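Pyruvate kinase (Cryptosporidium parvum, PDB 4DRS) probably catalyses the last step of glycolysis, transferring the phosphoryl group of phosphoenolpyruvate to ADP to give pyruvate and ATP. Local coordinates at residues A[392-397]-A[443-448]; A[426-431]-A[439-444]. All blocks are in the same frame, centred on the assembly; numbering follows the deposited sequence.

Contact 1: residues A[392-397]-A[443-448]; sequences PVLYHA and KYRPSQ
Tyr-395 and Tyr-444 meet through apolar atoms, although each carries a hydroxyl. One side of the Tyr-395 ring, its CD1 and CE1 atoms, lies against Tyr-444 CB and the CD1 corner of its ring, meeting that ring obliquely: Tyr-395 CE1 is 3.8 Å from Tyr-444 CD1 and 3.9 Å from Tyr-444 CB. The two side chains run aslant to each other, and no ring stack forms. Placing Tyr-395 CG opposite the backbone N (chi1 174°) brings the ring nearer to 443-448 than the direction of its CB would suggest. The edge of the Tyr-395 ring also receives the carbonyl of Tyr-444, whose O lies near the ring plane, 3.6 Å from Tyr-395 CD1.

A second apolar patch joins Leu-394 to the stem of Arg-445. Leu-394 CD2 rests 3.6 Å from Arg-445 CB and 3.8 Å from Arg-445 CG. The arginine chain bends at chi2 (-66°), its end leads away from the helix, and the contact is made by the aliphatic CB and CG.

The arrangement packs helix 391-401 against the loop between helix 436-443 and strand 449-454, the last link of a beta-alpha-beta unit to which helix 391-401 does not belong. Arg-445 adopts a left-handed backbone conformation (phi 52°) just after helix 436-443, where the chain leaves the helical path.

Polar groups find their partners outside the two segments. The Arg-445 guanidinium bonds through NH2 to Gly-355 O and, in a salt bridge, to Asp-357, which ties the loop to the barrel domain; its NH1 bonds to Ser-442 O. Tyr-444 OH is hydrogen-bonded to Glu-410, the residue that also pairs with Lys-443, while Tyr-395 OH reaches across the subunit boundary to Glu-418 of the second subunit.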
loop_
_atom_site.group_PDB
_atom_site.type_symbol
_atom_site.label_atom_id
_atom_site.label_comp_id
_atom_site.label_asym_id
_atom_site.label_seq_id
_atom_site.Cartn_x
_atom_site.Cartn_y
_atom_site.Cartn_z
ATOM N N PRO A 392 13.350 2.768 -2.501
ATOM C CA PRO A 392 12.023 3.346 -2.747
ATOM C C PRO A 392 11.102 3.293 -1.525
ATOM O O PRO A 392 10.417 4.275 -1.234
ATOM C CB PRO A 392 11.470 2.478 -3.880
ATOM C CG PRO A 392 12.685 2.043 -4.627
ATOM C CD PRO A 392 13.741 1.833 -3.577
ATOM N N VAL A 393 11.108 2.168 -0.808
ATOM C CA VAL A 393 10.264 2.002 0.378
ATOM C C VAL A 393 10.695 2.956 1.487
ATOM O O VAL A 393 9.854 3.618 2.106
ATOM C CB VAL A 393 10.242 0.534 0.880
ATOM C CG1 VAL A 393 9.654 0.437 2.285
ATOM C CG2 VAL A 393 9.454 -0.343 -0.082
ATOM N N LEU A 394 12.003 3.037 1.721
ATOM C CA LEU A 394 12.548 3.939 2.733
ATOM C C LEU A 394 12.175 5.391 2.432
ATOM O O LEU A 394 11.790 6.138 3.337
ATOM C CB LEU A 394 14.071 3.770 2.849
ATOM C CG LEU A 394 14.844 4.612 3.876
ATOM C CD1 LEU A 394 14.292 4.453 5.291
ATOM C CD2 LEU A 394 16.322 4.259 3.831
ATOM N N TYR A 395 12.278 5.775 1.160
ATOM C CA TYR A 395 11.937 7.128 0.734
ATOM C C TYR A 395 10.492 7.493 1.060
ATOM O O TYR A 395 10.230 8.559 1.614
ATOM C CB TYR A 395 12.191 7.330 -0.764
ATOM C CG TYR A 395 11.714 8.682 -1.248
ATOM C CD1 TYR A 395 12.365 9.850 -0.845
ATOM C CD2 TYR A 395 10.593 8.801 -2.073
ATOM C CE1 TYR A 395 11.931 11.097 -1.266
ATOM C CE2 TYR A 395 10.147 10.045 -2.501
ATOM C CZ TYR A 395 10.822 11.189 -2.093
ATOM O OH TYR A 395 10.401 12.436 -2.507
ATOM N N HIS A 396 9.563 6.607 0.707
ATOM C CA HIS A 396 8.143 6.868 0.926
ATOM C C HIS A 396 7.789 6.944 2.382
ATOM O O HIS A 396 6.944 7.748 2.771
ATOM C CB HIS A 396 7.271 5.854 0.185
ATOM C CG HIS A 396 7.310 6.010 -1.319
ATOM N ND1 HIS A 396 6.880 7.126 -1.943
ATOM C CD2 HIS A 396 7.754 5.147 -2.322
ATOM C CE1 HIS A 396 7.042 6.987 -3.273
ATOM N NE2 HIS A 396 7.577 5.775 -3.505
ATOM N N ALA A 397 8.447 6.126 3.202
ATOM C CA ALA A 397 8.248 6.155 4.653
ATOM C C ALA A 397 8.595 7.529 5.241
ATOM O O ALA A 397 7.781 8.132 5.947
ATOM C CB ALA A 397 9.055 5.053 5.329
ATOM N N LYS A 443 18.524 13.468 4.428
ATOM C CA LYS A 443 17.309 13.118 5.164
ATOM C C LYS A 443 16.384 12.175 4.377
ATOM O O LYS A 443 15.698 11.337 4.965
ATOM C CB LYS A 443 16.566 14.401 5.540
ATOM C CG LYS A 443 15.255 14.209 6.285
ATOM C CD LYS A 443 14.558 15.542 6.517
ATOM C CE LYS A 443 13.219 15.348 7.206
ATOM N NZ LYS A 443 12.559 16.657 7.480
ATOM N N TYR A 444 16.369 12.303 3.050
ATOM C CA TYR A 444 15.456 11.493 2.243
ATOM C C TYR A 444 16.089 10.232 1.673
ATOM O O TYR A 444 15.471 9.538 0.861
ATOM C CB TYR A 444 14.746 12.342 1.181
ATOM C CG TYR A 444 13.743 13.259 1.825
ATOM C CD1 TYR A 444 12.451 12.814 2.111
ATOM C CD2 TYR A 444 14.098 14.553 2.207
ATOM C CE1 TYR A 444 11.534 13.641 2.739
ATOM C CE2 TYR A 444 13.186 15.390 2.837
ATOM C CZ TYR A 444 11.910 14.928 3.099
ATOM O OH TYR A 444 10.998 15.746 3.713
ATOM N N ARG A 445 17.313 9.951 2.123
ATOM C CA ARG A 445 17.992 8.664 1.926
ATOM C C ARG A 445 18.062 8.157 0.479
ATOM O O ARG A 445 17.607 7.047 0.182
ATOM C CB ARG A 445 17.389 7.590 2.845
ATOM C CG ARG A 445 17.642 7.804 4.332
ATOM C CD ARG A 445 19.117 7.682 4.685
ATOM N NE ARG A 445 19.334 7.591 6.129
ATOM C CZ ARG A 445 19.723 8.599 6.907
ATOM N NH1 ARG A 445 19.948 9.799 6.389
ATOM N NH2 ARG A 445 19.893 8.402 8.212
ATOM N N PRO A 446 18.645 8.959 -0.423
ATOM C CA PRO A 446 18.754 8.496 -1.805
ATOM C C PRO A 446 19.712 7.313 -1.928
ATOM O O PRO A 446 20.645 7.192 -1.131
ATOM C CB PRO A 446 19.337 9.710 -2.530
ATOM C CG PRO A 446 20.115 10.429 -1.484
ATOM C CD PRO A 446 19.324 10.252 -0.218
ATOM N N SER A 447 19.490 6.450 -2.913
ATOM C CA SER A 447 20.448 5.387 -3.193
ATOM C C SER A 447 21.701 5.984 -3.822
ATOM O O SER A 447 22.786 5.421 -3.705
ATOM C CB SER A 447 19.849 4.319 -4.116
ATOM O OG SER A 447 19.870 4.741 -5.467
ATOM N N GLN A 448 21.539 7.122 -4.495
ATOM C CA GLN A 448 22.660 7.796 -5.148
ATOM C C GLN A 448 23.520 8.489 -4.110
ATOM O O GLN A 448 23.008 9.016 -3.116
ATOM C CB GLN A 448 22.175 8.834 -6.168
ATOM C CG GLN A 448 21.389 8.273 -7.342
ATOM C CD GLN A 448 19.947 7.963 -6.992
ATOM O OE1 GLN A 448 19.436 8.418 -5.965
ATOM N NE2 GLN A 448 19.280 7.194 -7.843
#

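Contact 2: residues A[426-431]-A[439-444]; sequences KLIITI and RLISKY
Strand 427-431 and helix 436-443 are the first two elements of a right-handed beta-alpha-beta crossover, completed by strand 449-454, in the alpha/beta domain of pyruvate kinase. Between 426-431 and 439-444 the contact is made by Ile-441, which meets Ile-428 and Thr-430, two positions apart on the same side of the strand. Ile-441 CD1 lies 3.8 Å from Ile-428 CG2 and 3.9 Å from Thr-430 CB. The branch methyl, Ile-441 CG2, adds a second point of contact, 4.0 Å from Ile-428 CD1. With CG1 anti to the carbonyl carbon (chi1 -60°) and an extended chi2, the longer arm of Ile-441 carries CD1 to the strand. In both pairs the side chains run antiparallel alongside one another, a purely apolar fit in which Thr-430 takes part through carbon. The closest CA atoms, those of Ile-428 and Ile-441, are 8.5 Å apart, a gap filled by these buried branches. Ile-441 also touches Ile-450 of strand 449-454, while Ile-428 reaches Ala-420 of helix 408-422; Leu-427 and Ile-429, turned to the other side of the sheet, pack on helix 480-493.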
loop_
_atom_site.group_PDB
_atom_site.type_symbol
_atom_site.label_atom_id
_atom_site.label_comp_id
_atom_site.label_asym_id
_atom_site.label_seq_id
_atom_site.Cartn_x
_atom_site.Cartn_y
_atom_site.Cartn_z
ATOM N N LYS A 426 23.032 8.398 -11.165
ATOM C CA LYS A 426 24.102 7.825 -10.359
ATOM C C LYS A 426 24.539 8.759 -9.241
ATOM O O LYS A 426 25.088 8.307 -8.236
ATOM C CB LYS A 426 25.301 7.442 -11.235
ATOM C CG LYS A 426 24.969 6.513 -12.398
ATOM C CD LYS A 426 24.371 5.187 -11.940
ATOM C CE LYS A 426 24.026 4.297 -13.125
ATOM N NZ LYS A 426 23.338 3.046 -12.693
ATOM N N LEU A 427 24.295 10.057 -9.414
ATOM C CA LEU A 427 24.712 11.058 -8.434
ATOM C C LEU A 427 23.689 12.166 -8.240
ATOM O O LEU A 427 22.953 12.523 -9.166
ATOM C CB LEU A 427 26.038 11.700 -8.849
ATOM C CG LEU A 427 27.327 10.875 -8.890
ATOM C CD1 LEU A 427 28.395 11.698 -9.579
ATOM C CD2 LEU A 427 27.786 10.449 -7.503
ATOM N N ILE A 428 23.659 12.708 -7.025
ATOM C CA ILE A 428 22.955 13.949 -6.745
ATOM C C ILE A 428 23.993 14.989 -6.322
ATOM O O ILE A 428 24.608 14.868 -5.258
ATOM C CB ILE A 428 21.882 13.786 -5.646
ATOM C CG1 ILE A 428 20.871 12.696 -6.037
ATOM C CG2 ILE A 428 21.175 15.113 -5.393
ATOM C CD1 ILE A 428 19.867 12.353 -4.952
ATOM N N ILE A 429 24.199 15.993 -7.172
ATOM C CA ILE A 429 25.170 17.049 -6.901
ATOM C C ILE A 429 24.453 18.297 -6.399
ATOM O O ILE A 429 23.496 18.760 -7.022
ATOM C CB ILE A 429 26.026 17.382 -8.143
ATOM C CG1 ILE A 429 26.696 16.118 -8.682
ATOM C CG2 ILE A 429 27.075 18.439 -7.811
ATOM C CD1 ILE A 429 27.315 16.284 -10.057
ATOM N N THR A 430 24.909 18.829 -5.267
ATOM C CA THR A 430 24.307 20.029 -4.695
ATOM C C THR A 430 25.330 21.147 -4.466
ATOM O O THR A 430 26.357 20.946 -3.820
ATOM C CB THR A 430 23.497 19.726 -3.406
ATOM O OG1 THR A 430 22.914 20.935 -2.907
ATOM C CG2 THR A 430 24.371 19.103 -2.319
ATOM N N ILE A 431 25.051 22.314 -5.032
ATOM C CA ILE A 431 25.880 23.490 -4.819
ATOM C C ILE A 431 25.315 24.202 -3.597
ATOM O O ILE A 431 24.171 24.645 -3.605
ATOM C CB ILE A 431 25.886 24.422 -6.055
ATOM C CG1 ILE A 431 26.462 23.696 -7.278
ATOM C CG2 ILE A 431 26.675 25.694 -5.779
ATOM C CD1 ILE A 431 26.279 24.441 -8.587
ATOM N N ARG A 439 22.172 18.357 3.701
ATOM C CA ARG A 439 21.546 17.703 4.854
ATOM C C ARG A 439 20.104 17.266 4.566
ATOM O O ARG A 439 19.680 16.188 4.987
ATOM C CB ARG A 439 21.596 18.617 6.086
ATOM C CG ARG A 439 22.913 18.533 6.851
ATOM C CD ARG A 439 22.941 19.411 8.102
ATOM N NE ARG A 439 23.095 20.824 7.764
ATOM C CZ ARG A 439 24.260 21.431 7.536
ATOM N NH1 ARG A 439 25.407 20.758 7.616
ATOM N NH2 ARG A 439 24.277 22.721 7.225
ATOM N N LEU A 440 19.366 18.103 3.838
ATOM C CA LEU A 440 17.988 17.799 3.460
ATOM C C LEU A 440 17.893 16.641 2.463
ATOM O O LEU A 440 16.999 15.808 2.569
ATOM C CB LEU A 440 17.286 19.044 2.914
ATOM C CG LEU A 440 16.945 20.131 3.940
ATOM C CD1 LEU A 440 16.588 21.437 3.239
ATOM C CD2 LEU A 440 15.825 19.689 4.881
ATOM N N ILE A 441 18.812 16.588 1.499
ATOM C CA ILE A 441 18.853 15.467 0.560
ATOM C C ILE A 441 19.165 14.181 1.328
ATOM O O ILE A 441 18.522 13.154 1.105
ATOM C CB ILE A 441 19.859 15.686 -0.596
ATOM C CG1 ILE A 441 19.487 16.934 -1.407
ATOM C CG2 ILE A 441 19.903 14.469 -1.520
ATOM C CD1 ILE A 441 20.566 17.399 -2.366
ATOM N N SER A 442 20.127 14.262 2.254
ATOM C CA SER A 442 20.526 13.129 3.100
ATOM C C SER A 442 19.366 12.569 3.923
ATOM O O SER A 442 19.238 11.357 4.091
ATOM C CB SER A 442 21.673 13.540 4.029
ATOM O OG SER A 442 22.143 12.428 4.774
ATOM N N LYS A 443 18.524 13.468 4.428
ATOM C CA LYS A 443 17.309 13.118 5.164
ATOM C C LYS A 443 16.384 12.175 4.377
ATOM O O LYS A 443 15.698 11.337 4.965
ATOM C CB LYS A 443 16.566 14.401 5.540
ATOM C CG LYS A 443 15.255 14.209 6.285
ATOM C CD LYS A 443 14.558 15.542 6.517
ATOM C CE LYS A 443 13.219 15.348 7.206
ATOM N NZ LYS A 443 12.559 16.657 7.480
ATOM N N TYR A 444 16.369 12.303 3.050
ATOM C CA TYR A 444 15.456 11.493 2.243
ATOM C C TYR A 444 16.089 10.232 1.673
ATOM O O TYR A 444 15.471 9.538 0.861
ATOM C CB TYR A 444 14.746 12.342 1.181
ATOM C CG TYR A 444 13.743 13.259 1.825
ATOM C CD1 TYR A 444 12.451 12.814 2.111
ATOM C CD2 TYR A 444 14.098 14.553 2.207
ATOM C CE1 TYR A 444 11.534 13.641 2.739
ATOM C CE2 TYR A 444 13.186 15.390 2.837
ATOM C CZ TYR A 444 11.910 14.928 3.099
ATOM O OH TYR A 444 10.998 15.746 3.713
#

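In the fold
Both contacts are buried, and they share Lys-443 and Tyr-444, where helix 436-443 gives way to the loop before strand 449-454. Contact 2 lies in the interior of the alpha/beta domain and is wholly aliphatic, joining consecutive elements of one crossover. Contact 1, about 11 Å away between centres, brings together parts more distant in sequence and mixes aromatic and aliphatic carbon. Pro-446 of the 443-448 loop also packs on contact 2, Pro-446 CB lying 3.6 Å from Ile-428 CD1. Chemistry follows place: apolar branches between helix and sheet and, at the domain and subunit boundary, tyrosines and an arginine that pack through carbon while their polar ends bond elsewhere.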